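Side-chain contact in ferric uptake regulation protein (Pseudomonas aeruginosa, PDB 1MZB), which probably represses iron-uptake genes by binding DNA when loaded with metal, and so helps control iron homeostasis: residues Leu24-Ser29 against Glu38-Ala43. Residues are numbered along the deposited sequence; the frame is centred on the assembly and turned at random.
Sequences LQMLDS and EDVYKA
The carbonyl oxygen Q25 O is gripped twice by S29, the first residue past helix 18-28. S29 N donates to it at 3.2 Å. S29 OG also bonds to Q25 O, from the opposite face of the carbonyl plane and tilted 24° out of it. The contact pairs helix 18-28 with helix 37-46 in the winged-helix DNA-binding domain of the Fur family. The short axes make an angle of 102° and come within 10.3 Å, so the helices meet nearly at right angles.

Between the helices the contact is wholly apolar. M26 has the largest share. With CG anti to the backbone N (chi1 -173°) and the chain bent at chi2 and chi3, its thioether folds over the A43 methyl. M26 SD lies 3.5 Å from A43 CB, and M26 CE sits 4.0 Å from the same methyl.

V40 runs alongside M26 in the opposite sense and meets it by one branch, CG1, the one anti to its backbone N. The other branch faces L27. Both L27 and V40 are buried, and both also pack on M35 and on helix 53-66, which by family resemblance is probably the DNA-recognition helix. The two helices thus share one hydrophobic core with it. S29 OG also makes a weak hydrogen bond to E107 OE1 of the second subunit. L27 CD2 and V40 CG2, both on buried residues, touch loosely at 4.3 Å.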
ATOM      1  N   LEU A  24     -12.564 -13.764  -7.811  1.00 32.35           N
ATOM      2  CA  LEU A  24     -12.211 -12.693  -6.907  1.00 32.63           C
ATOM      3  C   LEU A  24     -11.604 -13.265  -5.605  1.00 31.83           C
ATOM      4  O   LEU A  24     -10.691 -12.683  -5.028  1.00 31.02           O
ATOM      5  CB  LEU A  24     -13.452 -11.852  -6.602  1.00 35.38           C
ATOM      6  CG  LEU A  24     -13.193 -10.519  -5.903  1.00 38.71           C
ATOM      7  CD1 LEU A  24     -12.340  -9.625  -6.788  1.00 36.87           C
ATOM      8  CD2 LEU A  24     -14.541  -9.841  -5.593  1.00 40.61           C
ATOM      9  N   GLN A  25     -12.090 -14.418  -5.150  1.00 33.51           N
ATOM     10  CA  GLN A  25     -11.564 -15.020  -3.925  1.00 35.03           C
ATOM     11  C   GLN A  25     -10.161 -15.532  -4.184  1.00 35.42           C
ATOM     12  O   GLN A  25      -9.284 -15.436  -3.319  1.00 33.40           O
ATOM     13  CB  GLN A  25     -12.471 -16.171  -3.450  1.00 35.81           C
ATOM     14  CG  GLN A  25     -13.811 -15.700  -2.906  1.00 42.57           C
ATOM     15  CD  GLN A  25     -14.775 -16.856  -2.657  1.00 47.30           C
ATOM     16  OE1 GLN A  25     -14.609 -17.943  -3.212  1.00 48.26           O
ATOM     17  NE2 GLN A  25     -15.805 -16.612  -1.839  1.00 47.80           N
ATOM     18  N   MET A  26      -9.941 -16.070  -5.386  1.00 35.96           N
ATOM     19  CA  MET A  26      -8.615 -16.548  -5.726  1.00 36.36           C
ATOM     20  C   MET A  26      -7.644 -15.370  -5.734  1.00 35.06           C
ATOM     21  O   MET A  26      -6.514 -15.481  -5.246  1.00 35.10           O
ATOM     22  CB  MET A  26      -8.615 -17.226  -7.093  1.00 37.39           C
ATOM     23  CG  MET A  26      -7.289 -17.885  -7.397  1.00 44.31           C
ATOM     24  SD  MET A  26      -6.832 -18.976  -6.018  1.00 50.72           S
ATOM     25  CE  MET A  26      -8.189 -20.165  -6.081  1.00 48.87           C
ATOM     26  N   LEU A  27      -8.068 -14.243  -6.297  1.00 34.39           N
ATOM     27  CA  LEU A  27      -7.207 -13.069  -6.338  1.00 35.14           C
ATOM     28  C   LEU A  27      -6.892 -12.577  -4.940  1.00 36.28           C
ATOM     29  O   LEU A  27      -5.764 -12.150  -4.657  1.00 36.05           O
ATOM     30  CB  LEU A  27      -7.886 -11.935  -7.104  1.00 33.33           C
ATOM     31  CG  LEU A  27      -7.936 -12.129  -8.614  1.00 34.13           C
ATOM     32  CD1 LEU A  27      -8.698 -10.967  -9.251  1.00 36.58           C
ATOM     33  CD2 LEU A  27      -6.506 -12.225  -9.150  1.00 34.88           C
ATOM     34  N   ASP A  28      -7.896 -12.622  -4.071  1.00 37.95           N
ATOM     35  CA  ASP A  28      -7.709 -12.152  -2.695  1.00 41.44           C
ATOM     36  C   ASP A  28      -6.601 -12.901  -1.955  1.00 44.80           C
ATOM     37  O   ASP A  28      -5.785 -12.279  -1.274  1.00 46.23           O
ATOM     38  CB  ASP A  28      -9.017 -12.256  -1.916  1.00 39.55           C
ATOM     39  CG  ASP A  28     -10.033 -11.215  -2.347  1.00 40.89           C
ATOM     40  OD1 ASP A  28      -9.632 -10.221  -2.993  1.00 38.51           O
ATOM     41  OD2 ASP A  28     -11.232 -11.387  -2.042  1.00 41.09           O
ATOM     42  N   SER A  29      -6.591 -14.225  -2.079  1.00 48.16           N
ATOM     43  CA  SER A  29      -5.591 -15.073  -1.424  1.00 52.11           C
ATOM     44  C   SER A  29      -4.378 -15.253  -2.327  1.00 54.71           C
ATOM     45  O   SER A  29      -4.521 -15.729  -3.452  1.00 56.60           O
ATOM     46  CB  SER A  29      -6.176 -16.452  -1.146  1.00 52.31           C
ATOM     47  OG  SER A  29      -7.542 -16.357  -0.798  1.00 53.30           O
ATOM     48  N   GLU A  38      -3.454 -17.844 -16.449  1.00 27.64           N
ATOM     49  CA  GLU A  38      -3.137 -19.261 -16.257  1.00 27.80           C
ATOM     50  C   GLU A  38      -2.877 -19.595 -14.788  1.00 27.92           C
ATOM     51  O   GLU A  38      -3.265 -20.682 -14.313  1.00 24.11           O
ATOM     52  CB  GLU A  38      -1.905 -19.653 -17.096  1.00 27.00           C
ATOM     53  CG  GLU A  38      -2.249 -19.955 -18.558  1.00 33.82           C
ATOM     54  CD  GLU A  38      -1.039 -20.512 -19.283  1.00 35.14           C
ATOM     55  OE1 GLU A  38      -0.663 -21.672 -18.964  1.00 33.83           O
ATOM     56  OE2 GLU A  38      -0.475 -19.779 -20.142  1.00 31.88           O
ATOM     57  N   ASP A  39      -2.200 -18.686 -14.076  1.00 28.53           N
ATOM     58  CA  ASP A  39      -1.943 -18.899 -12.646  1.00 28.43           C
ATOM     59  C   ASP A  39      -3.276 -18.995 -11.917  1.00 28.57           C
ATOM     60  O   ASP A  39      -3.449 -19.851 -11.042  1.00 27.70           O
ATOM     61  CB  ASP A  39      -1.137 -17.756 -12.018  1.00 29.19           C
ATOM     62  CG  ASP A  39       0.311 -17.669 -12.526  1.00 32.89           C
ATOM     63  OD1 ASP A  39       0.925 -18.723 -12.841  1.00 31.25           O
ATOM     64  OD2 ASP A  39       0.839 -16.530 -12.587  1.00 31.71           O
ATOM     65  N   VAL A  40      -4.217 -18.110 -12.251  1.00 28.70           N
ATOM     66  CA  VAL A  40      -5.529 -18.160 -11.594  1.00 28.45           C
ATOM     67  C   VAL A  40      -6.213 -19.489 -11.925  1.00 29.69           C
ATOM     68  O   VAL A  40      -6.705 -20.212 -11.019  1.00 26.91           O
ATOM     69  CB  VAL A  40      -6.420 -16.951 -12.018  1.00 29.01           C
ATOM     70  CG1 VAL A  40      -7.808 -17.063 -11.397  1.00 30.93           C
ATOM     71  CG2 VAL A  40      -5.781 -15.640 -11.581  1.00 29.64           C
ATOM     72  N   TYR A  41      -6.256 -19.825 -13.211  1.00 27.98           N
ATOM     73  CA  TYR A  41      -6.855 -21.092 -13.678  1.00 28.89           C
ATOM     74  C   TYR A  41      -6.248 -22.325 -12.986  1.00 29.37           C
ATOM     75  O   TYR A  41      -6.985 -23.225 -12.483  1.00 29.93           O
ATOM     76  CB  TYR A  41      -6.666 -21.194 -15.212  1.00 25.95           C
ATOM     77  CG  TYR A  41      -6.995 -22.541 -15.791  1.00 31.62           C
ATOM     78  CD1 TYR A  41      -8.313 -22.951 -15.943  1.00 27.20           C
ATOM     79  CD2 TYR A  41      -5.975 -23.413 -16.184  1.00 31.32           C
ATOM     80  CE1 TYR A  41      -8.616 -24.217 -16.491  1.00 30.54           C
ATOM     81  CE2 TYR A  41      -6.263 -24.669 -16.720  1.00 32.96           C
ATOM     82  CZ  TYR A  41      -7.579 -25.062 -16.867  1.00 32.40           C
ATOM     83  OH  TYR A  41      -7.838 -26.325 -17.356  1.00 32.95           O
ATOM     84  N   LYS A  42      -4.922 -22.372 -12.921  1.00 28.39           N
ATOM     85  CA  LYS A  42      -4.233 -23.494 -12.286  1.00 33.43           C
ATOM     86  C   LYS A  42      -4.581 -23.569 -10.803  1.00 34.65           C
ATOM     87  O   LYS A  42      -4.816 -24.671 -10.274  1.00 35.60           O
ATOM     88  CB  LYS A  42      -2.724 -23.377 -12.445  1.00 34.95           C
ATOM     89  CG  LYS A  42      -2.242 -23.707 -13.862  1.00 45.67           C
ATOM     90  CD  LYS A  42      -0.792 -23.274 -14.050  1.00 51.28           C
ATOM     91  CE  LYS A  42      -0.304 -23.533 -15.471  1.00 54.00           C
ATOM     92  NZ  LYS A  42       1.089 -23.037 -15.661  1.00 58.25           N
ATOM     93  N   ALA A  43      -4.598 -22.418 -10.133  1.00 34.63           N
ATOM     94  CA  ALA A  43      -4.957 -22.393  -8.698  1.00 37.49           C
ATOM     95  C   ALA A  43      -6.372 -22.923  -8.533  1.00 38.82           C
ATOM     96  O   ALA A  43      -6.651 -23.715  -7.623  1.00 41.47           O
ATOM     97  CB  ALA A  43      -4.874 -20.986  -8.152  1.00 35.59           C
TER